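Local structure of putative metal resistance protein (Proteus mirabilis, 6C29) at residues T5-M10 / H15-A20; S152-A157 / G176-P181; T21-S26 / E131-D136; Y45-G50 / S237-D242; G81-G86 / Y193-L198. The protein probably passes reducing equivalents to the periplasmic disulfide isomerase ScsC, this chain being the N-terminal, tandem immunoglobulin-fold domain of the membrane protein ScsB. One frame throughout, in Å; residues are numbered along the deposited sequence. Where two conformers were deposited one is given.

Contact 1 of 5, residues T5-M10 / H15-A20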
# COMPACT_ATOMS: atom_id res chain seq x y z
N THR A 5 1.10 -4.49 -21.71
CA THR A 5 1.88 -3.36 -22.17
C THR A 5 3.30 -3.73 -22.55
O THR A 5 3.96 -2.94 -23.19
CB THR A 5 1.99 -2.26 -21.09
OG1 THR A 5 2.63 -2.79 -19.93
CG2 THR A 5 0.63 -1.74 -20.68
N GLY A 6 3.77 -4.89 -22.10
CA GLY A 6 5.20 -5.17 -22.10
C GLY A 6 5.90 -4.34 -21.04
O GLY A 6 5.27 -3.53 -20.33
N TRP A 7 7.21 -4.52 -20.93
CA TRP A 7 7.99 -3.78 -19.92
C TRP A 7 8.31 -2.40 -20.45
O TRP A 7 8.93 -2.24 -21.52
CB TRP A 7 9.26 -4.57 -19.53
CG TRP A 7 8.90 -5.75 -18.67
CD1 TRP A 7 8.76 -7.05 -19.06
CD2 TRP A 7 8.60 -5.73 -17.27
NE1 TRP A 7 8.37 -7.83 -18.00
CE2 TRP A 7 8.29 -7.04 -16.88
CE3 TRP A 7 8.56 -4.72 -16.31
CZ2 TRP A 7 7.94 -7.37 -15.59
CZ3 TRP A 7 8.22 -5.06 -15.01
CH2 TRP A 7 7.92 -6.37 -14.67
N LEU A 8 7.89 -1.39 -19.69
CA LEU A 8 8.02 0.00 -20.09
C LEU A 8 9.10 0.69 -19.30
O LEU A 8 9.19 0.55 -18.06
CB LEU A 8 6.69 0.74 -19.87
CG LEU A 8 5.45 0.13 -20.52
CD1 LEU A 8 4.19 0.86 -19.99
CD2 LEU A 8 5.57 0.17 -22.03
N THR A 9 9.88 1.49 -20.00
CA THR A 9 10.84 2.37 -19.38
C THR A 9 10.61 3.76 -19.97
O THR A 9 10.02 3.91 -21.05
CB THR A 9 12.31 1.93 -19.59
OG1 THR A 9 12.59 1.91 -20.99
CG2 THR A 9 12.58 0.55 -19.01
N MSE A 10 11.02 4.75 -19.21
CA MSE A 10 11.03 6.14 -19.65
C MSE A 10 12.46 6.61 -19.70
O MSE A 10 13.27 6.22 -18.82
CB MSE A 10 10.20 6.99 -18.69
CG MSE A 10 8.72 6.73 -18.79
SE MSE A 10 8.04 7.34 -20.51
CE MSE A 10 7.98 9.23 -20.05
N HIS A 15 15.92 3.58 -13.38
CA HIS A 15 15.86 2.69 -12.22
C HIS A 15 14.52 2.03 -11.97
O HIS A 15 14.31 1.46 -10.88
CB HIS A 15 16.26 3.46 -10.95
CG HIS A 15 15.36 4.61 -10.66
ND1 HIS A 15 15.68 5.90 -11.03
CD2 HIS A 15 14.15 4.66 -10.07
CE1 HIS A 15 14.69 6.70 -10.66
NE2 HIS A 15 13.75 5.97 -10.08
N ALA A 16 13.59 2.17 -12.89
CA ALA A 16 12.33 1.46 -12.82
C ALA A 16 11.90 0.95 -14.16
O ALA A 16 12.16 1.54 -15.20
CB ALA A 16 11.24 2.35 -12.24
N GLN A 17 11.21 -0.18 -14.14
CA GLN A 17 10.50 -0.68 -15.30
C GLN A 17 9.11 -1.06 -14.81
O GLN A 17 8.98 -1.58 -13.69
CB GLN A 17 11.15 -1.92 -15.88
CG GLN A 17 12.60 -1.99 -16.14
CD GLN A 17 12.89 -3.35 -16.73
OE1 GLN A 17 13.51 -4.19 -16.08
NE2 GLN A 17 12.36 -3.61 -17.91
N VAL A 18 8.08 -0.86 -15.64
CA VAL A 18 6.73 -1.23 -15.25
C VAL A 18 6.02 -1.98 -16.36
O VAL A 18 6.33 -1.84 -17.53
CB VAL A 18 5.85 -0.01 -14.83
CG1 VAL A 18 6.60 0.89 -13.78
CG2 VAL A 18 5.42 0.80 -16.02
N ARG A 19 5.09 -2.83 -15.96
CA ARG A 19 4.33 -3.63 -16.90
C ARG A 19 2.92 -3.78 -16.38
O ARG A 19 2.76 -4.08 -15.21
CB ARG A 19 4.95 -5.02 -17.07
CG ARG A 19 4.11 -5.98 -17.95
CD ARG A 19 4.86 -7.31 -18.17
NE ARG A 19 4.10 -8.31 -18.93
CZ ARG A 19 3.76 -9.53 -18.48
NH1 ARG A 19 4.06 -9.92 -17.24
NH2 ARG A 19 3.11 -10.36 -19.29
N ALA A 20 1.92 -3.60 -17.24
CA ALA A 20 0.55 -3.86 -16.88
C ALA A 20 -0.06 -4.91 -17.79
O ALA A 20 0.20 -4.91 -19.00
CB ALA A 20 -0.26 -2.60 -16.93
O HOH W 1 11.82 3.93 -16.44
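L8 and V18 face each other as an antiparallel hydrogen-bonded pair, their CA atoms 5.2 Å apart, and three backbone bonds and one to the T5 hydroxyl tie the two segments. Two belong to that pair: L8 N to V18 O at 2.7 Å and V18 N to L8 O at 3.0 Å. Toward T5 a threonine hydroxyl replaces the second carbonyl. T5 N gives a nearly straight bond to A20 O, while A20 N donates to T5 OG1 at 2.9 Å. With chi1 at 60°, OG1 sits between its own N and carbonyl carbon, where it also donates to the carbonyl lone pair of G6 O; the hydroxyl is thereby fixed in rotation by one bond received and one given. At the M10 end direct pairing gives way to a water, which accepts from M10 N and donates to A16 O.

Apolar packing runs on both faces of the strands. The W7 indole lies over the extended R19 chain, whose CB stands 3.6 Å from the six-membered ring centroid, 9° off the normal, a CH-pi contact; CD follows beneath NE1. On the face carrying L8 and V18, L8 CB meets V18 CG2 at 4.1 Å.

The axes of 8-10 and 16-20 are 140° apart, antiparallel but splayed, and 8-10 adds a short, weakly bonded strand beside 16-24. On its other side strand 16-24 pairs with strand 30-38, where E35 forms a salt bridge with R19 NH1, as D4 does with NE, and strand 118-128 meets L8 and V18 through L125 and Y123.

Contact 2 of 5, residues S152-A157 / G176-P181; sequences SGLISA and GDWHQP
L154 and I155 meet the six-membered end of the W178 indole at one end of the second immunoglobulin-like beta-sandwich, where the start of strand 155-163 lies near the loop between strands 166-173 and 182-186. The link is purely through side chains: the closest CA atoms, those of L154 and G176, are 9.3 Å apart, and the two segments bury 110 Å² in all.

Along the first segment, G153 comes before the touching residues and shapes the turn. Its carbonyl O accepts from I155 N at 2.7 Å, bending the chain into a classic gamma turn centred on L154 (phi/psi 65°/-54°). G153 O also receives R238 NH1 from strand 236-243. L154 follows, with CG anti to the backbone N (chi1 -168°), which carries the isobutyl group over to the tryptophan. There CD2 of L154 lies 4.1 Å from W178 CZ3. I155 comes next and divides its two branches. CG1 leads away from the indole, toward R238 and V240, whereas CG2 is the branch that turns to W178.

The tryptophan reaches across with its far ring while its NE1 makes a weak hydrogen bond to D203 O, and L205 and V231 pack on the same side chain. Two buried residues and a partly exposed leucine thus close this end of the sandwich, bringing the loop ring between its two sheets. The closest approach is that of I155 CG2, a methyl set near the ring plane at the indole edge, 3.7 Å from W178 CH2.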
# COMPACT_ATOMS: atom_id res chain seq x y z
N SER A 152 -9.31 -10.26 8.51
CA SER A 152 -9.55 -11.10 9.67
C SER A 152 -8.31 -11.89 9.99
O SER A 152 -7.36 -11.97 9.19
CB SER A 152 -10.74 -12.03 9.47
OG SER A 152 -10.48 -12.92 8.41
N GLY A 153 -8.31 -12.44 11.20
CA GLY A 153 -7.21 -13.22 11.72
C GLY A 153 -6.15 -12.36 12.40
O GLY A 153 -6.18 -11.11 12.40
N LEU A 154 -5.18 -13.07 12.94
CA LEU A 154 -4.01 -12.54 13.66
C LEU A 154 -4.37 -11.83 14.97
O LEU A 154 -3.76 -12.14 15.99
CB LEU A 154 -3.17 -11.60 12.79
CG LEU A 154 -1.80 -11.26 13.43
CD1 LEU A 154 -1.00 -12.52 13.72
CD2 LEU A 154 -1.02 -10.30 12.58
N ILE A 155 -5.26 -10.84 14.95
CA ILE A 155 -5.62 -10.16 16.19
C ILE A 155 -7.05 -10.44 16.59
O ILE A 155 -7.93 -10.61 15.73
CB ILE A 155 -5.40 -8.65 16.09
CG1 ILE A 155 -6.33 -8.03 15.07
CG2 ILE A 155 -3.90 -8.34 15.79
CD1 ILE A 155 -6.40 -6.59 15.20
N SER A 156 -7.28 -10.48 17.89
CA SER A 156 -8.62 -10.70 18.43
C SER A 156 -9.21 -9.49 19.17
O SER A 156 -10.41 -9.47 19.45
CB SER A 156 -8.62 -11.90 19.37
OG SER A 156 -7.63 -11.78 20.35
N ALA A 157 -8.39 -8.50 19.48
CA ALA A 157 -8.86 -7.27 20.12
C ALA A 157 -7.88 -6.13 19.88
O ALA A 157 -6.67 -6.35 19.78
CB ALA A 157 -9.07 -7.46 21.60
N GLY A 176 -1.77 -17.90 20.03
CA GLY A 176 -0.34 -17.91 20.25
C GLY A 176 0.22 -16.58 20.72
O GLY A 176 -0.50 -15.69 21.17
N ASP A 177 1.54 -16.49 20.64
CA ASP A 177 2.29 -15.33 21.09
C ASP A 177 2.84 -14.53 19.93
O ASP A 177 3.05 -15.07 18.85
CB ASP A 177 3.49 -15.75 21.93
CG ASP A 177 3.10 -16.29 23.30
OD1 ASP A 177 1.90 -16.19 23.67
OD2 ASP A 177 4.02 -16.78 24.01
N TRP A 178 3.11 -13.25 20.18
CA TRP A 178 3.79 -12.42 19.20
C TRP A 178 5.25 -12.85 19.07
O TRP A 178 5.89 -13.15 20.08
CB TRP A 178 3.69 -10.96 19.58
CG TRP A 178 2.32 -10.42 19.56
CD1 TRP A 178 1.51 -10.17 20.65
CD2 TRP A 178 1.57 -10.02 18.41
NE1 TRP A 178 0.33 -9.64 20.25
CE2 TRP A 178 0.33 -9.54 18.88
CE3 TRP A 178 1.82 -10.02 17.04
CZ2 TRP A 178 -0.65 -9.08 18.02
CZ3 TRP A 178 0.85 -9.56 16.19
CH2 TRP A 178 -0.38 -9.10 16.67
N HIS A 179 5.78 -12.86 17.84
CA HIS A 179 7.14 -13.26 17.58
C HIS A 179 8.01 -12.13 17.05
O HIS A 179 8.96 -11.71 17.71
CB HIS A 179 7.13 -14.46 16.61
CG HIS A 179 6.40 -15.64 17.18
ND1 HIS A 179 5.30 -16.20 16.57
CD2 HIS A 179 6.58 -16.32 18.33
CE1 HIS A 179 4.85 -17.20 17.31
NE2 HIS A 179 5.62 -17.30 18.39
N GLN A 180 7.70 -11.64 15.86
CA GLN A 180 8.42 -10.53 15.27
C GLN A 180 7.46 -9.59 14.58
O GLN A 180 7.48 -9.48 13.36
CB GLN A 180 9.47 -11.03 14.25
CG GLN A 180 10.59 -11.86 14.86
CD GLN A 180 11.66 -12.20 13.86
OE1 GLN A 180 12.06 -13.35 13.74
NE2 GLN A 180 12.16 -11.18 13.14
N PRO A 181 6.60 -8.92 15.33
CA PRO A 181 5.59 -8.08 14.71
C PRO A 181 6.12 -6.81 14.11
O PRO A 181 7.14 -6.27 14.53
CB PRO A 181 4.66 -7.77 15.86
CG PRO A 181 5.51 -7.87 17.08
CD PRO A 181 6.46 -9.00 16.79

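Contact 3 of 5, residues T21-S26 / E131-D136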
# COMPACT_ATOMS: atom_id res chain seq x y z
N THR A 21 -0.84 -5.79 -17.20
CA THR A 21 -1.59 -6.82 -17.91
C THR A 21 -3.01 -6.81 -17.39
O THR A 21 -3.26 -6.33 -16.29
CB THR A 21 -0.99 -8.19 -17.72
OG1 THR A 21 -0.86 -8.48 -16.32
CG2 THR A 21 0.37 -8.27 -18.41
N ALA A 22 -3.95 -7.29 -18.17
CA ALA A 22 -5.34 -7.18 -17.78
C ALA A 22 -6.23 -8.23 -18.40
O ALA A 22 -5.90 -8.81 -19.42
CB ALA A 22 -5.87 -5.80 -18.13
N ASP A 23 -7.36 -8.45 -17.73
CA ASP A 23 -8.39 -9.37 -18.19
C ASP A 23 -9.75 -8.72 -17.97
O ASP A 23 -10.00 -8.18 -16.90
CB ASP A 23 -8.29 -10.68 -17.44
CG ASP A 23 -9.17 -11.77 -18.01
OD1 ASP A 23 -9.76 -11.55 -19.09
OD2 ASP A 23 -9.26 -12.84 -17.38
N LYS A 24 -10.60 -8.72 -18.99
CA LYS A 24 -11.94 -8.19 -18.85
C LYS A 24 -12.90 -9.36 -18.90
O LYS A 24 -12.86 -10.17 -19.83
CB LYS A 24 -12.27 -7.14 -19.92
CG LYS A 24 -13.65 -6.52 -19.72
CD LYS A 24 -13.86 -5.22 -20.51
CE LYS A 24 -14.48 -5.41 -21.85
NZ LYS A 24 -14.93 -4.07 -22.35
N SER A 25 -13.77 -9.42 -17.91
CA SER A 25 -14.77 -10.47 -17.84
C SER A 25 -15.99 -10.12 -18.69
O SER A 25 -16.14 -8.98 -19.14
CB SER A 25 -15.18 -10.70 -16.38
OG SER A 25 -16.00 -9.63 -15.91
N SER A 26 -16.85 -11.11 -18.92
CA SER A 26 -18.06 -10.90 -19.71
C SER A 26 -18.96 -9.82 -19.12
O SER A 26 -19.74 -9.19 -19.83
CB SER A 26 -18.83 -12.21 -19.85
OG SER A 26 -19.18 -12.72 -18.57
N GLU A 131 -7.87 -8.40 -26.57
CA GLU A 131 -6.83 -9.42 -26.59
C GLU A 131 -6.88 -10.21 -25.28
O GLU A 131 -7.23 -9.66 -24.22
CB GLU A 131 -5.46 -8.78 -26.79
CG GLU A 131 -5.31 -7.96 -28.07
CD GLU A 131 -5.27 -8.80 -29.34
OE1 GLU A 131 -5.32 -10.05 -29.24
OE2 GLU A 131 -5.19 -8.22 -30.44
N PRO A 132 -6.55 -11.49 -25.34
CA PRO A 132 -6.56 -12.34 -24.15
C PRO A 132 -5.48 -11.96 -23.16
O PRO A 132 -4.40 -11.50 -23.55
CB PRO A 132 -6.32 -13.74 -24.71
CG PRO A 132 -5.59 -13.51 -26.00
CD PRO A 132 -6.15 -12.23 -26.55
N ALA A 133 -5.80 -12.08 -21.88
CA ALA A 133 -4.81 -11.94 -20.83
C ALA A 133 -3.70 -12.96 -21.08
O ALA A 133 -3.94 -14.01 -21.67
CB ALA A 133 -5.43 -12.15 -19.46
N PRO A 134 -2.48 -12.65 -20.63
CA PRO A 134 -1.42 -13.65 -20.75
C PRO A 134 -1.81 -14.98 -20.11
O PRO A 134 -2.66 -15.03 -19.22
CB PRO A 134 -0.23 -13.01 -20.01
CG PRO A 134 -0.52 -11.55 -20.02
CD PRO A 134 -2.01 -11.42 -19.95
N ALA A 135 -1.17 -16.06 -20.54
CA ALA A 135 -1.55 -17.41 -20.12
C ALA A 135 -1.60 -17.59 -18.60
O ALA A 135 -2.50 -18.26 -18.06
CB ALA A 135 -0.60 -18.43 -20.72
N ASP A 136 -0.64 -17.03 -17.89
CA ASP A 136 -0.61 -17.25 -16.46
C ASP A 136 -1.08 -16.06 -15.65
O ASP A 136 -0.65 -15.86 -14.52
CB ASP A 136 0.76 -17.70 -16.04
CG ASP A 136 1.80 -16.64 -16.19
OD1 ASP A 136 1.52 -15.54 -16.71
OD2 ASP A 136 2.93 -16.95 -15.77
O HOH W 2 -7.78 -9.30 -21.61
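A133 turns its methyl toward strand 21-24, while the CG edge of P134 meets the T21 side chain at a slant; these two small apolar groups carry the contact. The A133 CB lies 3.4 Å from A22 O and 3.8 Å from D23 CB, so a single methyl sits against the backbone carbonyl of one residue and the side chain of the next. The CB of D23 lies beside the alanine methyl, and the first torsion, with CG anti to the backbone N (chi1 -170°), sets where the carboxylate carbon goes: D23 CG is 4.0 Å from A133 CB. In the other pair T21 CG2 approaches P134 CG at 3.8 Å, and T21 CB faces both CG and CD of the proline ring.

A22 turns its own methyl the other way, so its part in the contact is played by the carbonyl. A22 O is gripped by water 2, which donates to it at 2.9 Å and to E131 O at 2.7 Å. One water thus bridges two backbone acceptors and is the polar link between the segments, since the direct contacts are all van der Waals packing.

The 131-136 segment runs along the end of the edge strand 16-24 of the first sandwich, on its way from strand 118-128 to helix 137-145. F137 at the start of that helix touches T21 and D23, while strand 30-38 holds the other side of 16-24 through backbone bonds from T21 to L33 and from D23 to K31.

Contact 4 of 5, residues Y45-G50 / S237-D242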
# COMPACT_ATOMS: atom_id res chain seq x y z
N TYR A 45 6.39 3.62 -2.88
CA TYR A 45 5.69 3.92 -1.65
C TYR A 45 4.37 3.20 -1.49
O TYR A 45 3.72 2.81 -2.44
CB TYR A 45 5.42 5.40 -1.58
CG TYR A 45 6.61 6.31 -1.52
CD1 TYR A 45 7.14 6.70 -0.30
CD2 TYR A 45 7.14 6.84 -2.67
CE1 TYR A 45 8.21 7.60 -0.24
CE2 TYR A 45 8.19 7.73 -2.63
CZ TYR A 45 8.71 8.11 -1.39
OH TYR A 45 9.75 9.00 -1.35
N TRP A 46 3.99 3.08 -0.24
CA TRP A 46 2.68 2.57 0.15
C TRP A 46 1.65 3.67 0.06
O TRP A 46 1.98 4.83 -0.22
CB TRP A 46 2.80 2.02 1.57
CG TRP A 46 1.65 1.22 2.13
CD1 TRP A 46 0.98 0.21 1.53
CD2 TRP A 46 1.10 1.34 3.45
NE1 TRP A 46 0.03 -0.30 2.38
CE2 TRP A 46 0.09 0.37 3.56
CE3 TRP A 46 1.36 2.17 4.54
CZ2 TRP A 46 -0.66 0.20 4.70
CZ3 TRP A 46 0.60 1.99 5.70
CH2 TRP A 46 -0.39 1.00 5.76
N ARG A 47 0.40 3.33 0.36
CA ARG A 47 -0.66 4.34 0.29
C ARG A 47 -0.46 5.49 1.28
O ARG A 47 -0.94 6.60 1.03
CB ARG A 47 -2.02 3.69 0.53
CG ARG A 47 -2.19 3.10 1.89
CD ARG A 47 -3.54 2.41 2.03
NE ARG A 47 -3.64 1.92 3.39
CZ ARG A 47 -3.98 0.69 3.74
NH1 ARG A 47 -4.35 -0.21 2.80
NH2 ARG A 47 -3.98 0.36 5.01
N SER A 48 0.19 5.21 2.41
CA SER A 48 0.63 6.20 3.38
C SER A 48 2.15 6.20 3.38
O SER A 48 2.78 5.38 4.01
CB SER A 48 0.10 5.89 4.78
OG SER A 48 -1.32 6.05 4.80
N PRO A 49 2.74 7.10 2.62
CA PRO A 49 4.17 6.97 2.32
C PRO A 49 5.08 7.37 3.45
O PRO A 49 6.25 6.97 3.45
CB PRO A 49 4.34 7.90 1.13
CG PRO A 49 3.29 8.93 1.31
CD PRO A 49 2.12 8.22 1.90
N GLY A 50 4.55 8.16 4.38
CA GLY A 50 5.35 8.82 5.38
C GLY A 50 5.72 10.22 4.90
O GLY A 50 5.46 10.60 3.74
N SER A 237 -0.52 -11.07 7.43
CA SER A 237 -0.72 -9.64 7.39
C SER A 237 -2.17 -9.29 7.54
O SER A 237 -2.99 -9.71 6.73
CB SER A 237 -0.18 -9.10 6.08
OG SER A 237 -0.31 -7.71 6.02
N ARG A 238 -2.48 -8.47 8.54
CA ARG A 238 -3.85 -8.09 8.92
C ARG A 238 -4.04 -6.59 8.85
O ARG A 238 -3.31 -5.83 9.49
CB ARG A 238 -4.14 -8.60 10.34
CG ARG A 238 -5.37 -8.05 11.04
CD ARG A 238 -6.71 -8.46 10.43
NE ARG A 238 -7.80 -7.65 10.97
CZ ARG A 238 -8.51 -7.97 12.03
NH1 ARG A 238 -8.30 -9.09 12.69
NH2 ARG A 238 -9.46 -7.14 12.43
N GLN A 239 -5.06 -6.20 8.09
CA GLN A 239 -5.56 -4.84 8.04
C GLN A 239 -6.58 -4.62 9.14
O GLN A 239 -7.55 -5.39 9.26
CB GLN A 239 -6.19 -4.61 6.66
CG GLN A 239 -6.98 -3.33 6.56
CD GLN A 239 -6.12 -2.09 6.60
OE1 GLN A 239 -5.06 -2.02 5.99
NE2 GLN A 239 -6.58 -1.09 7.33
N VAL A 240 -6.35 -3.60 9.95
CA VAL A 240 -7.25 -3.21 11.03
C VAL A 240 -7.86 -1.86 10.71
O VAL A 240 -7.16 -0.91 10.31
CB VAL A 240 -6.49 -3.12 12.34
CG1 VAL A 240 -7.42 -2.68 13.44
CG2 VAL A 240 -5.88 -4.45 12.69
N ASN A 241 -9.18 -1.79 10.87
CA ASN A 241 -9.93 -0.55 10.74
C ASN A 241 -10.74 -0.32 12.00
O ASN A 241 -11.63 -1.11 12.36
CB ASN A 241 -10.84 -0.55 9.52
CG ASN A 241 -10.06 -0.50 8.23
OD1 ASN A 241 -9.61 0.57 7.79
ND2 ASN A 241 -9.87 -1.64 7.64
N ASP A 242 -10.34 0.71 12.72
CA ASP A 242 -10.92 1.02 14.00
C ASP A 242 -10.96 2.53 14.17
O ASP A 242 -10.90 3.26 13.19
CB ASP A 242 -10.11 0.34 15.09
CG ASP A 242 -10.96 -0.01 16.31
OD1 ASP A 242 -11.54 -1.12 16.35
OD2 ASP A 242 -11.04 0.82 17.24
O HOH W 3 -4.07 -3.05 3.67
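Q239 OE1 is held by two donors at once: R47 NH2 at 2.8 Å and water 3 at 2.7 Å. The bond joins the two immunoglobulin-like domains, since R47 lies in the loop after strand 43-45 of the first and Q239 on strand 236-243, an outer strand of a three-stranded sheet of the second.

The two side chains come from opposite directions. The arginine is extended from CG to NE, and its CG lies over the W46 ring. Q239 starts with CG anti to its backbone N, then bends at chi2 (70°), which brings the amide round to the guanidinium. The glutamine oxygen lies at the edge of the guanidinium, close to its plane, and the N-H...O angle is 165°. The donor is tilted from the amide carbonyl plane, and the two flat groups stand 60° apart.

The same water accepts from R47 NH1 at 3.0 Å, closing a small ring in which guanidinium, amide oxygen and water are linked by three bonds. R47 NH2 also forms a salt bridge with D186 of the second domain, so the arginine is tied to that domain twice. S228 takes Q239 NE2, which fixes which end of the amide faces the arginine.

W46 lies over one face of the R47 guanidinium, its CZ2 3.2 Å above the plane and offset toward the rim.

Contact 5 of 5, residues G81-G86 / Y193-L198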
# COMPACT_ATOMS: atom_id res chain seq x y z
N GLY A 81 18.12 9.10 6.72
CA GLY A 81 17.55 9.81 7.86
C GLY A 81 16.05 10.11 7.75
O GLY A 81 15.54 10.95 8.50
N ILE A 82 15.37 9.40 6.84
CA ILE A 82 13.94 9.60 6.53
C ILE A 82 13.10 8.33 6.80
O ILE A 82 13.43 7.27 6.25
CB ILE A 82 13.75 9.97 5.02
CG1 ILE A 82 14.74 11.07 4.59
CG2 ILE A 82 12.32 10.36 4.70
CD1 ILE A 82 14.58 12.38 5.34
N HIS A 83 12.06 8.40 7.63
CA HIS A 83 11.15 7.25 7.81
C HIS A 83 10.06 7.17 6.75
O HIS A 83 9.28 8.12 6.58
CB HIS A 83 10.47 7.24 9.16
CG HIS A 83 9.70 5.98 9.44
ND1 HIS A 83 10.32 4.77 9.66
CD2 HIS A 83 8.37 5.75 9.53
CE1 HIS A 83 9.40 3.84 9.88
NE2 HIS A 83 8.21 4.41 9.81
N THR A 84 9.98 6.03 6.06
CA THR A 84 9.02 5.83 4.97
C THR A 84 8.40 4.44 4.98
O THR A 84 8.98 3.50 5.54
CB THR A 84 9.67 6.07 3.63
OG1 THR A 84 10.77 5.18 3.47
CG2 THR A 84 10.16 7.50 3.53
N GLN A 85 7.23 4.32 4.36
CA GLN A 85 6.53 3.05 4.22
C GLN A 85 6.36 2.76 2.73
O GLN A 85 5.88 3.61 1.98
CB GLN A 85 5.17 3.08 4.92
CG GLN A 85 5.35 3.40 6.41
CD GLN A 85 4.07 3.51 7.17
OE1 GLN A 85 3.96 2.98 8.28
NE2 GLN A 85 3.12 4.26 6.64
N GLY A 86 6.78 1.58 2.29
CA GLY A 86 6.73 1.27 0.87
C GLY A 86 7.36 -0.06 0.54
O GLY A 86 7.25 -1.01 1.32
N TYR A 193 2.78 10.54 11.65
CA TYR A 193 3.14 9.57 12.67
C TYR A 193 4.63 9.30 12.68
O TYR A 193 5.24 9.17 11.65
CB TYR A 193 2.39 8.27 12.44
CG TYR A 193 0.95 8.25 12.82
CD1 TYR A 193 0.39 9.25 13.59
CD2 TYR A 193 0.16 7.22 12.41
CE1 TYR A 193 -0.97 9.19 13.94
CE2 TYR A 193 -1.17 7.14 12.75
CZ TYR A 193 -1.73 8.12 13.51
OH TYR A 193 -3.07 7.99 13.81
N GLY A 194 5.21 9.21 13.86
CA GLY A 194 6.59 8.81 13.99
C GLY A 194 6.81 7.32 13.86
O GLY A 194 5.87 6.57 13.49
N ILE A 195 8.04 6.86 14.12
CA ILE A 195 8.40 5.45 14.06
C ILE A 195 7.69 4.72 15.22
O ILE A 195 7.91 5.08 16.38
CB ILE A 195 9.91 5.25 14.15
CG1 ILE A 195 10.59 6.05 13.03
CG2 ILE A 195 10.25 3.78 14.08
CD1 ILE A 195 12.09 6.08 13.17
N PRO A 196 6.86 3.70 14.91
CA PRO A 196 6.16 2.97 15.98
C PRO A 196 7.13 2.27 16.90
O PRO A 196 8.10 1.70 16.41
CB PRO A 196 5.32 1.94 15.23
CG PRO A 196 5.20 2.46 13.86
CD PRO A 196 6.44 3.22 13.57
N GLN A 197 6.89 2.34 18.21
CA GLN A 197 7.65 1.57 19.20
C GLN A 197 6.83 0.42 19.72
O GLN A 197 5.78 0.62 20.29
CB GLN A 197 8.07 2.43 20.39
CG GLN A 197 8.92 3.60 20.00
CD GLN A 197 9.42 4.44 21.17
OE1 GLN A 197 9.29 4.07 22.36
NE2 GLN A 197 9.99 5.59 20.84
N LEU A 198 7.31 -0.79 19.49
CA LEU A 198 6.58 -2.02 19.79
C LEU A 198 7.21 -2.78 20.93
O LEU A 198 8.42 -2.94 20.99
CB LEU A 198 6.54 -2.95 18.57
CG LEU A 198 5.58 -2.54 17.44
CD1 LEU A 198 6.07 -1.29 16.75
CD2 LEU A 198 5.45 -3.69 16.43
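The two backbones stay apart, with the nearest CA atoms, H83 and I195, separated by 7.1 Å, so the segments meet through side chains alone. H83 lies just before strand 84-88 of the first domain and I195 in the loop-like break within strand 191-201 of the second.

The imidazole and the isoleucine cross at a slant. I195 CG1 stands over one face of the H83 ring, 3.6 Å above its plane and shifted toward the rim; measured to the centroid it is 3.8 Å away, 21° off the normal, which makes a CH-pi contact. ND1 is the nearest ring atom, at 3.6 Å from CG1. H83 CG sits anti to the backbone N (chi1 -172°), throwing the ring out toward the second domain. P196 adds a looser touch, its CD 4.3 Å from H83 NE2.

The polar edge of the imidazole is served from its own domain: ND1 is hydrogen-bonded to D78, a residue whose side chain also touches I195. A carboxylate there would probably favour a positively charged ring. H83 is thus held on its own domain by D78, while its face offers I195 a weakly directional contact of CH-pi and dispersion character.

Contacts 1 and 3 share strand 16-24 of the first domain: their centres are 18 Å apart, and they touch where R19 packs on P134. Contact 2 lies 37 Å from the centre of each, in the second domain. Contacts 4 and 5 join the domains, with centres 12 Å apart and a common thread in Q85, which bonds to W46 and S48. Contact 4 also meets contact 2 through R238. Along the chain contact 1 closes before the others open, contact 3 interleaves with 4 and 5, and contact 2 falls within the spans of both. Contacts 4 and 5 are therefore a polar and an apolar part of the interface between two separately packed sandwiches.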